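Local coordinates for esterase (Xanthomonas oryzae pv. oryzae, PDB 3H2G), which degrades rice cell walls as an esterase and serves the bacterium as a virulence factor during infection, at residues L329-S334 with A360-G365; V46-Y51 with A93-K98; G231-S236 with D282-I287; L139-E144 with A182-R187; T214-W219 with P309-L314. All blocks are in the same frame, centred on the assembly; numbering follows the deposited sequence.

The chain has an alpha/beta-hydrolase core and a helical region between strands 198-205 and 328-332. Contacts 1 and 2 both reach the central sheet, on opposite sides of the chain's centre, with their centres 29 Å apart. Contact 4 joins two helices of the core and touches contact 1, where Met183 CE lies 3.6 Å from Leu330 CD2. Contacts 3 and 5 belong to the helical region. Contact 3 is nested within the loop closed by contact 5, and Gly235 CA meets Phe215 CE2 at 3.9 Å. The probable catalytic triad is Ser176, His377 and Asp336. Ser333 of contact 1 touches it, and Glu144 of contact 4 lies near the probable nucleophile elbow.

Contact 1: residues L329-S334 with A360-G365; sequences LLCGSS and ALVDTG
The Asp363 carboxylate is approached on both faces, by Ser334 N from across the contact and by Gly365 N from its own segment. Both donate to Asp363 OD1, Ser334 N at 3.0 Å and Gly365 N at 2.7 Å from it. The Gly365 bond closes an Asx turn. Asp363 CG is anti to the backbone N (chi1 -178°), which sets it on the side of Ser334. Ser334 OG sits 2.8 Å from Asp363 OD2. Before this turn the two strands run parallel. Leu330 N bonds to Ala360 O, Val362 N to Leu330 O, and Gly332 N to Val362 O. Thr364 N then reaches Gly332 O at 2.8 Å. On the face with Leu329 and Cys331, Val362 CG1 lies 3.5 Å from Cys331 SG, and Thr364 CG2 is 3.7 Å from that same sulfur. Cys331 is disulfide-bonded to Cys384. Ser333 OG bonds to Asn335 N, beside the probable catalytic triad. The contact lies in a beta-alpha-beta unit whose helix 342-353 packs on Leu330 and Leu361. Helix 376-396 packs on the other face, against Leu329, Cys331 and Val362. Strand 198-205 pairs with strand 328-332, and strand 359-363 forms the edge of the sheet.

Contact 2: residues V46-Y51 with A93-K98; sequences VAEFTY and AQEQAK
Glu48, Lys98 and Glu95 form a salt-bridge network that ties strand 43-54 of the central sheet to the first turn of helix 96-102. Lys98 NZ is the hub. It donates to Glu48 OE2 at 2.7 Å, on the syn side and 22° out of the carboxylate plane. It also donates to Glu95 OE1 at 2.9 Å, again on the syn side. Glu95 occupies the N-cap position, so the second bridge lies within the helix start. The Glu48 chain is extended beyond CG and sends its carboxylate across to the lysine. The Lys98 chain is extended as far as CE and then bends (chi4 61°), which turns NZ in between the two acids. The carboxylates come close to each other, with Glu48 OE2 3.8 Å from Glu95 OE1, and their planes are 40° apart. One water sits near these two oxygens. Another donates to Glu48 OE1, which also bonds to Asn11 of strand 7-16, and makes a weak bond with Lys98 NZ. Beside the charges lies an apolar contact, Ala97 CB on Glu48 CB at 3.6 Å. Val46 CG1 approaches more loosely, 4.1 Å from Ala97 O. The next helix residue back, Gln96, is held through its backbone N by Asp124. Two carboxylates around one amine would probably favour its protonated form. The amine in turn probably offsets their repulsion, and Lys130 also touches Glu95.

Contact 3: residues G231-S236 with D282-I287; sequences GILLGS and DTLPSI
Ile232 reaches from helix 231-246 into the bend of residues 284-287. Its CB lies 3.7 Å from Pro285 O. At CB the side chain forks. Ile232 CG2 is anti to the backbone N and meets Leu284 CB at 4.0 Å. Ile232 CG1 lies beside the backbone N and meets Ile287 CD1, also at 4.0 Å. The chain then extends (chi2 -176°) to CD1. The exact place of Ile232 CD1 is uncertain, since the model puts it too near Pro285 O; with that caution, it lies 4.0 Å from Pro285 CG. The two segments belong to the helical region outside the central sheet. This placement is consistent with the cap insertions seen in alpha/beta hydrolases. Residues 282-287 lie in the connection between helices 275-280 and 290-293. Next to Ile232, Leu233 CD2 touches Leu284 CD1 at 3.8 Å, so Leu284 packs against two consecutive helix residues. At the other end of the bend, Ile287 CD1 lies 4.1 Å from Gly231 CA. No hydrogen bond crosses between the segments. Within the helix, Ile232 O accepts from both Ser236 N and Ser236 OG, the hydroxyl at 2.6 Å from it. Ser236 OG also bonds to Tyr293 OH, and the Tyr293 side chain touches Ile232, Leu284 and Pro285.

Contact 4: residues L139-E144 with A182-R187; sequences LHSASE and AMATQR
Ala184 and Ser141 make the close part of this contact, where helix 141-162 begins against helix 177-192. Their CA atoms are 5.3 Å apart. Ala184 CB lies 3.6 Å from Ser141 O and 3.8 Å from Ser141 CB, so the small methyl lets the backbones approach. Farther along the helix the fit is slacker. Thr185 OG1 stands 4.0 Å from Glu144 O and bonds instead to Thr181 O in its own helix. The other side is looser and wetter. Arg187 is partly exposed, and its chain bends at chi3 (63°), which turns NE off the line of the extended chain. Its NH2 stops 3.7 Å from Ser141 CB. A water bridges the two groups, accepting from Ser141 OG at 2.9 Å and from Arg187 NH2 at 2.7 Å. Ser141 OG also makes a weak bond to His180 NE2. His140 is at the N-cap, and Ser141 N bonds to Asn317. The Glu144 side chain lies near the probable nucleophile elbow without touching it. Between the segments the direct contact is mainly van der Waals. The positive charge of Arg187 is probably eased by the bridging water at its partly exposed end, and not by an acid of the other segment.

Contact 5: residues T214-W219 with P309-L314; sequences TFLDSW and PFRQDL
Arg311, which packs on Leu216 across the contact, is held at two of its nitrogens. NE forms a salt bridge with Glu212 of helix 211-218, and NH1 bonds to Phe302 O. With the guanidinium fixed in this way, Leu216 lies over one of its faces. Leu216 CD2 sits over the centre, 3.7 Å above the plane, and Leu216 CD1 reaches Arg311 NH2 at 3.6 Å. The Arg311 chain is extended from CG to NE and crosses the leucine at about a right angle. The two segments come from helices 211-218 and 309-316. Both lie in the helical region between strands 198-205 and 328-332, a placement consistent with a cap insertion of the alpha/beta-hydrolase fold. The helix segments run at 133° to each other, and their axes come no closer than 11.3 Å. Large side chains span that distance. Phe310 and Phe215 form an offset edge-to-face pair. The edge of Phe310 points to the face of Phe215, with centroids 5.7 Å apart and planes at 85°. Phe310 CG is anti to the backbone N (chi1 171°), which directs it toward helix 211-218, and Phe310 CZ lies 4.0 Å from Phe215 CE2. Leu314 adds a CH-pi contact, its CD1 lying over the Phe215 face 4.0 Å from the ring centroid. The same methyl carbon is 3.6 Å from Phe215 CG. Trp219 comes in at the edge of the Phe310 ring, with CZ3 4.4 Å from Phe310 CE2. The indole also stacks with Phe302 of helix 296-304. Ala238 of helix 231-246 touches both Phe215 and Phe310.

Contact 1: residues L329-S334 with A360-G365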
# COMPACT_ATOMS: atom_id res chain seq x y z
N LEU A 329 5.84 12.83 -5.85
CA LEU A 329 5.71 13.57 -4.61
C LEU A 329 5.52 12.59 -3.46
O LEU A 329 4.49 11.94 -3.35
CB LEU A 329 4.52 14.53 -4.67
CG LEU A 329 4.29 15.38 -3.41
CD1 LEU A 329 5.56 16.15 -3.05
CD2 LEU A 329 3.13 16.34 -3.65
N LEU A 330 6.54 12.48 -2.61
CA LEU A 330 6.47 11.59 -1.46
C LEU A 330 5.85 12.38 -0.32
O LEU A 330 6.31 13.46 0.02
CB LEU A 330 7.87 11.11 -1.08
CG LEU A 330 8.69 10.45 -2.20
CD1 LEU A 330 10.03 10.00 -1.64
CD2 LEU A 330 7.92 9.27 -2.77
N CYS A 331 4.79 11.84 0.27
CA CYS A 331 4.12 12.52 1.37
C CYS A 331 4.19 11.68 2.64
O CYS A 331 4.19 10.45 2.59
CB CYS A 331 2.66 12.80 1.01
SG CYS A 331 1.73 13.86 2.16
N GLY A 332 4.26 12.37 3.77
CA GLY A 332 4.32 11.69 5.05
C GLY A 332 4.27 12.72 6.15
O GLY A 332 4.03 13.90 5.89
N SER A 333 4.51 12.28 7.38
CA SER A 333 4.49 13.18 8.52
C SER A 333 5.69 12.93 9.43
O SER A 333 6.04 11.78 9.70
CB SER A 333 3.20 12.99 9.32
OG SER A 333 3.28 13.64 10.58
N SER A 334 6.32 14.00 9.89
CA SER A 334 7.46 13.86 10.79
C SER A 334 7.01 13.44 12.19
O SER A 334 7.83 13.29 13.10
CB SER A 334 8.27 15.17 10.84
OG SER A 334 7.43 16.29 11.02
N ALA A 360 9.98 15.06 -5.12
CA ALA A 360 9.90 16.07 -4.07
C ALA A 360 9.27 15.44 -2.83
O ALA A 360 8.78 14.31 -2.86
CB ALA A 360 9.06 17.25 -4.54
N LEU A 361 9.28 16.19 -1.73
CA LEU A 361 8.73 15.71 -0.47
C LEU A 361 7.83 16.75 0.18
O LEU A 361 8.08 17.95 0.08
CB LEU A 361 9.88 15.36 0.48
CG LEU A 361 9.53 15.09 1.95
CD1 LEU A 361 8.68 13.83 2.05
CD2 LEU A 361 10.81 14.94 2.76
N VAL A 362 6.78 16.28 0.84
CA VAL A 362 5.87 17.17 1.55
C VAL A 362 5.60 16.52 2.91
O VAL A 362 5.43 15.31 3.00
CB VAL A 362 4.55 17.41 0.78
CG1 VAL A 362 3.83 16.10 0.50
CG2 VAL A 362 3.66 18.36 1.57
N ASP A 363 5.59 17.34 3.95
CA ASP A 363 5.40 16.90 5.33
C ASP A 363 4.10 17.46 5.91
O ASP A 363 3.91 18.68 5.93
CB ASP A 363 6.61 17.36 6.16
CG ASP A 363 6.55 16.91 7.61
OD1 ASP A 363 5.58 16.24 8.02
OD2 ASP A 363 7.51 17.23 8.36
N THR A 364 3.22 16.58 6.37
CA THR A 364 1.94 17.01 6.93
C THR A 364 1.94 16.99 8.46
O THR A 364 0.88 17.13 9.08
CB THR A 364 0.79 16.12 6.43
OG1 THR A 364 1.00 14.77 6.86
CG2 THR A 364 0.71 16.16 4.91
N GLY A 365 3.12 16.82 9.05
CA GLY A 365 3.23 16.79 10.49
C GLY A 365 2.94 18.13 11.15
O GLY A 365 2.97 19.17 10.48

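Contact 2: residues V46-Y51 with A93-K98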
# COMPACT_ATOMS: atom_id res chain seq x y z
N VAL A 46 -19.25 2.27 -7.47
CA VAL A 46 -18.33 1.30 -6.90
C VAL A 46 -18.47 -0.05 -7.59
O VAL A 46 -19.57 -0.62 -7.65
CB VAL A 46 -18.57 1.10 -5.39
CG1 VAL A 46 -17.55 0.12 -4.82
CG2 VAL A 46 -18.48 2.44 -4.68
N ALA A 47 -17.37 -0.55 -8.12
CA ALA A 47 -17.36 -1.84 -8.80
C ALA A 47 -16.26 -2.72 -8.23
O ALA A 47 -15.30 -2.23 -7.64
CB ALA A 47 -17.16 -1.65 -10.30
N GLU A 48 -16.42 -4.03 -8.40
CA GLU A 48 -15.43 -4.99 -7.94
C GLU A 48 -15.15 -5.90 -9.12
O GLU A 48 -15.93 -5.96 -10.07
CB GLU A 48 -15.99 -5.80 -6.76
CG GLU A 48 -17.21 -6.64 -7.10
CD GLU A 48 -17.83 -7.29 -5.88
OE1 GLU A 48 -18.83 -8.02 -6.04
OE2 GLU A 48 -17.32 -7.07 -4.76
N PHE A 49 -14.02 -6.60 -9.07
CA PHE A 49 -13.67 -7.49 -10.17
C PHE A 49 -12.57 -8.46 -9.78
O PHE A 49 -11.86 -8.25 -8.79
CB PHE A 49 -13.26 -6.65 -11.39
CG PHE A 49 -12.02 -5.82 -11.18
CD1 PHE A 49 -10.76 -6.33 -11.49
CD2 PHE A 49 -12.11 -4.53 -10.66
CE1 PHE A 49 -9.61 -5.56 -11.29
CE2 PHE A 49 -10.96 -3.75 -10.45
CZ PHE A 49 -9.71 -4.27 -10.76
N THR A 50 -12.44 -9.54 -10.55
CA THR A 50 -11.39 -10.52 -10.31
C THR A 50 -10.64 -10.64 -11.63
O THR A 50 -11.22 -10.42 -12.70
CB THR A 50 -11.95 -11.89 -9.89
OG1 THR A 50 -12.78 -12.42 -10.93
CG2 THR A 50 -12.76 -11.76 -8.61
N TYR A 51 -9.36 -10.97 -11.56
CA TYR A 51 -8.56 -11.06 -12.77
C TYR A 51 -7.41 -12.03 -12.68
O TYR A 51 -7.04 -12.49 -11.59
CB TYR A 51 -8.02 -9.67 -13.13
CG TYR A 51 -7.17 -9.06 -12.03
CD1 TYR A 51 -7.75 -8.47 -10.91
CD2 TYR A 51 -5.77 -9.09 -12.10
CE1 TYR A 51 -6.97 -7.92 -9.88
CE2 TYR A 51 -4.98 -8.55 -11.08
CZ TYR A 51 -5.58 -7.97 -9.98
OH TYR A 51 -4.80 -7.43 -8.97
N ALA A 93 -9.67 -12.57 3.94
CA ALA A 93 -10.87 -12.39 3.12
C ALA A 93 -11.25 -10.95 2.75
O ALA A 93 -12.10 -10.74 1.88
CB ALA A 93 -12.05 -13.07 3.80
N GLN A 94 -10.63 -9.97 3.39
CA GLN A 94 -10.94 -8.57 3.15
C GLN A 94 -10.87 -8.10 1.69
O GLN A 94 -9.87 -8.30 1.01
CB GLN A 94 -10.03 -7.68 4.00
CG GLN A 94 -10.45 -6.23 4.02
CD GLN A 94 -11.85 -6.05 4.57
OE1 GLN A 94 -12.19 -6.59 5.62
NE2 GLN A 94 -12.68 -5.31 3.85
N GLU A 95 -11.95 -7.48 1.24
CA GLU A 95 -12.04 -6.93 -0.12
C GLU A 95 -12.31 -5.43 0.01
O GLU A 95 -13.29 -5.02 0.64
CB GLU A 95 -13.20 -7.58 -0.88
CG GLU A 95 -13.05 -9.06 -1.14
CD GLU A 95 -14.34 -9.69 -1.62
OE1 GLU A 95 -15.01 -9.10 -2.50
OE2 GLU A 95 -14.69 -10.78 -1.13
N GLN A 96 -11.46 -4.60 -0.59
CA GLN A 96 -11.64 -3.15 -0.51
C GLN A 96 -13.01 -2.68 -1.00
O GLN A 96 -13.63 -1.80 -0.40
CB GLN A 96 -10.58 -2.42 -1.32
CG GLN A 96 -9.16 -2.61 -0.85
CD GLN A 96 -8.18 -1.94 -1.78
OE1 GLN A 96 -7.96 -0.73 -1.71
NE2 GLN A 96 -7.60 -2.71 -2.69
N ALA A 97 -13.48 -3.26 -2.10
CA ALA A 97 -14.76 -2.87 -2.69
C ALA A 97 -15.92 -3.05 -1.71
O ALA A 97 -16.75 -2.16 -1.55
CB ALA A 97 -15.02 -3.67 -3.96
N LYS A 98 -15.97 -4.20 -1.06
CA LYS A 98 -17.04 -4.47 -0.11
C LYS A 98 -16.91 -3.61 1.15
O LYS A 98 -17.91 -3.27 1.78
CB LYS A 98 -17.08 -5.96 0.24
CG LYS A 98 -17.62 -6.80 -0.91
CD LYS A 98 -17.83 -8.25 -0.52
CE LYS A 98 -18.57 -9.01 -1.61
NZ LYS A 98 -17.84 -9.02 -2.90
O HOH W 1 -20.66 -9.01 -4.58
O HOH W 2 -14.67 -6.98 -3.81

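Contact 3: residues G231-S236 with D282-I287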
# COMPACT_ATOMS: atom_id res chain seq x y z
N GLY A 231 4.96 -2.68 15.99
CA GLY A 231 6.11 -3.44 15.53
C GLY A 231 6.03 -4.96 15.60
O GLY A 231 6.50 -5.65 14.69
N ILE A 232 5.46 -5.50 16.67
CA ILE A 232 5.36 -6.95 16.78
C ILE A 232 4.44 -7.52 15.70
O ILE A 232 4.74 -8.55 15.11
CB ILE A 232 4.85 -7.36 18.18
CG1 ILE A 232 5.93 -7.01 19.22
CG2 ILE A 232 4.54 -8.86 18.22
CD1 ILE A 232 5.59 -7.45 20.62
N LEU A 233 3.34 -6.83 15.44
CA LEU A 233 2.39 -7.27 14.42
C LEU A 233 2.96 -7.12 13.01
O LEU A 233 2.97 -8.07 12.22
CB LEU A 233 1.09 -6.47 14.53
CG LEU A 233 0.26 -6.66 15.81
CD1 LEU A 233 -0.87 -5.63 15.85
CD2 LEU A 233 -0.30 -8.08 15.85
N LEU A 234 3.45 -5.92 12.68
CA LEU A 234 4.01 -5.66 11.36
C LEU A 234 5.30 -6.46 11.12
O LEU A 234 5.52 -6.97 10.02
CB LEU A 234 4.28 -4.16 11.20
CG LEU A 234 3.04 -3.28 11.32
CD1 LEU A 234 3.43 -1.81 11.27
CD2 LEU A 234 2.06 -3.61 10.21
N GLY A 235 6.13 -6.57 12.15
CA GLY A 235 7.36 -7.33 12.01
C GLY A 235 7.07 -8.80 11.78
O GLY A 235 7.72 -9.45 10.97
N SER A 236 6.08 -9.33 12.50
CA SER A 236 5.71 -10.73 12.35
C SER A 236 5.15 -11.00 10.95
O SER A 236 5.48 -12.00 10.32
CB SER A 236 4.69 -11.13 13.42
OG SER A 236 5.28 -11.06 14.71
N ASP A 282 -4.88 -7.99 22.23
CA ASP A 282 -3.59 -8.57 22.60
C ASP A 282 -3.35 -9.98 22.08
O ASP A 282 -2.92 -10.85 22.83
CB ASP A 282 -3.44 -8.59 24.13
CG ASP A 282 -3.80 -7.27 24.77
OD1 ASP A 282 -3.31 -6.22 24.31
OD2 ASP A 282 -4.56 -7.28 25.76
N THR A 283 -3.62 -10.22 20.80
CA THR A 283 -3.40 -11.55 20.25
C THR A 283 -1.93 -11.91 20.38
O THR A 283 -1.58 -13.06 20.65
CB THR A 283 -3.83 -11.62 18.78
OG1 THR A 283 -3.05 -10.71 18.00
CG2 THR A 283 -5.30 -11.27 18.65
N LEU A 284 -1.07 -10.91 20.18
CA LEU A 284 0.37 -11.09 20.31
C LEU A 284 0.83 -10.11 21.39
O LEU A 284 0.12 -9.15 21.71
CB LEU A 284 1.08 -10.77 18.99
CG LEU A 284 0.75 -11.67 17.80
CD1 LEU A 284 1.61 -11.27 16.60
CD2 LEU A 284 1.00 -13.13 18.16
N PRO A 285 2.01 -10.35 21.99
CA PRO A 285 2.46 -9.42 23.03
C PRO A 285 2.69 -8.00 22.53
O PRO A 285 2.87 -7.77 21.33
CB PRO A 285 3.74 -10.09 23.54
CG PRO A 285 4.23 -10.85 22.35
CD PRO A 285 2.97 -11.44 21.78
N SER A 286 2.67 -7.05 23.46
CA SER A 286 2.90 -5.65 23.11
C SER A 286 4.40 -5.44 22.88
O SER A 286 5.22 -6.25 23.30
CB SER A 286 2.37 -4.74 24.22
OG SER A 286 2.77 -5.21 25.50
N ILE A 287 4.74 -4.34 22.21
CA ILE A 287 6.12 -4.02 21.87
C ILE A 287 7.11 -4.02 23.04
O ILE A 287 8.29 -4.32 22.85
CB ILE A 287 6.19 -2.66 21.15
CG1 ILE A 287 7.54 -2.50 20.45
CG2 ILE A 287 5.94 -1.53 22.13
CD1 ILE A 287 7.75 -3.50 19.32

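Contact 4: residues L139-E144 with A182-R187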
# COMPACT_ATOMS: atom_id res chain seq x y z
N LEU A 139 4.96 -6.71 1.52
CA LEU A 139 6.14 -5.89 1.21
C LEU A 139 7.06 -6.47 0.14
O LEU A 139 8.27 -6.19 0.13
CB LEU A 139 6.92 -5.61 2.50
CG LEU A 139 6.13 -4.79 3.53
CD1 LEU A 139 6.88 -4.73 4.85
CD2 LEU A 139 5.88 -3.39 2.98
N HIS A 140 6.50 -7.26 -0.76
CA HIS A 140 7.25 -7.86 -1.86
C HIS A 140 7.02 -6.99 -3.10
O HIS A 140 5.99 -7.08 -3.75
CB HIS A 140 6.76 -9.29 -2.12
CG HIS A 140 7.52 -10.00 -3.20
ND1 HIS A 140 6.90 -10.53 -4.32
CD2 HIS A 140 8.84 -10.27 -3.34
CE1 HIS A 140 7.81 -11.09 -5.09
NE2 HIS A 140 8.99 -10.95 -4.52
N SER A 141 8.01 -6.15 -3.40
CA SER A 141 7.92 -5.23 -4.53
C SER A 141 7.41 -5.81 -5.84
O SER A 141 6.50 -5.24 -6.46
CB SER A 141 9.29 -4.58 -4.77
OG SER A 141 9.77 -3.95 -3.59
N ALA A 142 7.98 -6.93 -6.27
CA ALA A 142 7.58 -7.54 -7.53
C ALA A 142 6.11 -7.91 -7.66
O ALA A 142 5.47 -7.57 -8.66
CB ALA A 142 8.44 -8.77 -7.81
N SER A 143 5.56 -8.60 -6.66
CA SER A 143 4.15 -9.01 -6.73
C SER A 143 3.19 -7.89 -6.37
O SER A 143 2.02 -7.92 -6.75
CB SER A 143 3.90 -10.25 -5.85
OG SER A 143 4.19 -10.00 -4.49
N GLU A 144 3.66 -6.89 -5.62
CA GLU A 144 2.80 -5.76 -5.30
C GLU A 144 2.60 -5.01 -6.62
O GLU A 144 1.50 -4.55 -6.94
CB GLU A 144 3.48 -4.83 -4.28
CG GLU A 144 3.37 -5.31 -2.84
CD GLU A 144 4.16 -4.43 -1.89
OE1 GLU A 144 4.01 -4.58 -0.67
OE2 GLU A 144 4.94 -3.59 -2.39
N ALA A 182 2.90 1.50 -4.41
CA ALA A 182 2.85 2.55 -5.42
C ALA A 182 4.21 2.79 -6.06
O ALA A 182 4.34 2.84 -7.28
CB ALA A 182 2.33 3.85 -4.80
N MET A 183 5.24 2.91 -5.22
CA MET A 183 6.59 3.15 -5.73
C MET A 183 7.13 1.96 -6.50
O MET A 183 7.80 2.13 -7.53
CB MET A 183 7.54 3.50 -4.58
CG MET A 183 8.94 3.89 -5.07
SD MET A 183 10.05 4.46 -3.76
CE MET A 183 9.46 6.14 -3.53
N ALA A 184 6.86 0.75 -6.02
CA ALA A 184 7.33 -0.46 -6.69
C ALA A 184 6.67 -0.57 -8.06
O ALA A 184 7.30 -1.01 -9.03
CB ALA A 184 7.01 -1.69 -5.84
N THR A 185 5.40 -0.19 -8.12
CA THR A 185 4.65 -0.23 -9.38
C THR A 185 5.21 0.83 -10.33
O THR A 185 5.35 0.59 -11.53
CB THR A 185 3.15 0.03 -9.13
OG1 THR A 185 2.63 -0.97 -8.25
CG2 THR A 185 2.38 0.00 -10.44
N GLN A 186 5.54 1.99 -9.79
CA GLN A 186 6.10 3.06 -10.61
C GLN A 186 7.42 2.62 -11.22
O GLN A 186 7.68 2.84 -12.41
CB GLN A 186 6.33 4.32 -9.76
CG GLN A 186 7.10 5.40 -10.50
CD GLN A 186 7.44 6.58 -9.62
OE1 GLN A 186 7.14 6.59 -8.43
NE2 GLN A 186 8.06 7.59 -10.22
N ARG A 187 8.27 2.00 -10.41
CA ARG A 187 9.57 1.55 -10.89
C ARG A 187 9.42 0.54 -12.03
O ARG A 187 10.15 0.62 -13.02
CB ARG A 187 10.37 0.92 -9.74
CG ARG A 187 11.78 0.50 -10.15
CD ARG A 187 12.56 -0.08 -8.98
NE ARG A 187 11.95 -1.30 -8.46
CZ ARG A 187 12.47 -2.03 -7.48
NH1 ARG A 187 13.61 -1.66 -6.91
NH2 ARG A 187 11.85 -3.13 -7.06
O HOH W 3 12.48 -3.90 -4.51

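Contact 5: residues T214-W219 with P309-L314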
# COMPACT_ATOMS: atom_id res chain seq x y z
N THR A 214 14.49 0.75 7.69
CA THR A 214 13.33 1.08 8.52
C THR A 214 13.18 0.07 9.65
O THR A 214 12.91 0.45 10.80
CB THR A 214 12.03 1.10 7.67
OG1 THR A 214 12.03 2.25 6.82
CG2 THR A 214 10.80 1.16 8.56
N PHE A 215 13.36 -1.21 9.34
CA PHE A 215 13.26 -2.26 10.35
C PHE A 215 14.42 -2.17 11.33
O PHE A 215 14.24 -2.37 12.54
CB PHE A 215 13.25 -3.65 9.70
CG PHE A 215 11.88 -4.12 9.32
CD1 PHE A 215 11.22 -3.60 8.21
CD2 PHE A 215 11.22 -5.07 10.10
CE1 PHE A 215 9.93 -4.01 7.88
CE2 PHE A 215 9.93 -5.48 9.78
CZ PHE A 215 9.29 -4.95 8.67
N LEU A 216 15.60 -1.86 10.82
CA LEU A 216 16.77 -1.71 11.68
C LEU A 216 16.55 -0.57 12.67
O LEU A 216 16.78 -0.71 13.87
CB LEU A 216 18.03 -1.42 10.84
CG LEU A 216 18.59 -2.57 9.99
CD1 LEU A 216 19.65 -2.04 9.04
CD2 LEU A 216 19.17 -3.64 10.91
N ASP A 217 16.10 0.58 12.16
CA ASP A 217 15.89 1.74 13.01
C ASP A 217 14.88 1.55 14.15
O ASP A 217 15.03 2.15 15.22
CB ASP A 217 15.47 2.95 12.16
CG ASP A 217 16.56 3.41 11.22
OD1 ASP A 217 17.73 2.99 11.40
OD2 ASP A 217 16.27 4.21 10.31
N SER A 218 13.86 0.72 13.92
CA SER A 218 12.83 0.48 14.93
C SER A 218 12.94 -0.88 15.62
O SER A 218 12.07 -1.24 16.40
CB SER A 218 11.44 0.58 14.30
OG SER A 218 11.17 1.88 13.80
N TRP A 219 14.01 -1.62 15.34
CA TRP A 219 14.17 -2.95 15.91
C TRP A 219 14.04 -3.07 17.43
O TRP A 219 13.52 -4.06 17.94
CB TRP A 219 15.49 -3.57 15.45
CG TRP A 219 15.52 -5.06 15.59
CD1 TRP A 219 16.29 -5.79 16.46
CD2 TRP A 219 14.73 -6.01 14.86
NE1 TRP A 219 16.03 -7.13 16.31
CE2 TRP A 219 15.07 -7.29 15.34
CE3 TRP A 219 13.76 -5.89 13.85
CZ2 TRP A 219 14.48 -8.46 14.84
CZ3 TRP A 219 13.18 -7.05 13.36
CH2 TRP A 219 13.54 -8.32 13.85
N PRO A 309 19.23 -13.66 7.09
CA PRO A 309 18.32 -13.95 5.97
C PRO A 309 17.06 -13.09 5.87
O PRO A 309 16.64 -12.75 4.76
CB PRO A 309 18.01 -15.44 6.16
CG PRO A 309 18.12 -15.62 7.64
CD PRO A 309 19.36 -14.83 7.97
N PHE A 310 16.45 -12.76 7.00
CA PHE A 310 15.25 -11.93 6.96
C PHE A 310 15.67 -10.53 6.51
O PHE A 310 15.00 -9.91 5.69
CB PHE A 310 14.59 -11.86 8.34
CG PHE A 310 13.47 -10.86 8.43
CD1 PHE A 310 12.42 -10.89 7.52
CD2 PHE A 310 13.49 -9.88 9.42
CE1 PHE A 310 11.38 -9.94 7.60
CE2 PHE A 310 12.46 -8.93 9.50
CZ PHE A 310 11.41 -8.96 8.59
N ARG A 311 16.79 -10.06 7.05
CA ARG A 311 17.32 -8.75 6.69
C ARG A 311 17.62 -8.70 5.19
O ARG A 311 17.31 -7.70 4.52
CB ARG A 311 18.58 -8.46 7.50
CG ARG A 311 19.15 -7.08 7.30
CD ARG A 311 20.20 -6.79 8.35
NE ARG A 311 21.00 -5.61 8.04
CZ ARG A 311 21.94 -5.12 8.84
NH1 ARG A 311 22.19 -5.70 10.00
NH2 ARG A 311 22.64 -4.05 8.47
N GLN A 312 18.21 -9.77 4.67
CA GLN A 312 18.54 -9.86 3.25
C GLN A 312 17.27 -9.77 2.40
O GLN A 312 17.26 -9.13 1.35
CB GLN A 312 19.24 -11.18 2.94
CG GLN A 312 20.70 -11.27 3.40
CD GLN A 312 21.64 -10.51 2.48
OE1 GLN A 312 21.54 -10.59 1.26
NE2 GLN A 312 22.58 -9.78 3.07
N ASP A 313 16.21 -10.43 2.85
CA ASP A 313 14.95 -10.40 2.11
C ASP A 313 14.35 -9.00 2.11
O ASP A 313 13.73 -8.57 1.13
CB ASP A 313 13.96 -11.41 2.70
CG ASP A 313 14.41 -12.85 2.49
OD1 ASP A 313 15.32 -13.09 1.66
OD2 ASP A 313 13.83 -13.75 3.13
N LEU A 314 14.52 -8.27 3.22
CA LEU A 314 14.01 -6.90 3.29
C LEU A 314 14.80 -6.03 2.31
O LEU A 314 14.23 -5.19 1.61
CB LEU A 314 14.16 -6.34 4.71
CG LEU A 314 13.30 -6.94 5.82
CD1 LEU A 314 13.68 -6.30 7.14
CD2 LEU A 314 11.81 -6.70 5.52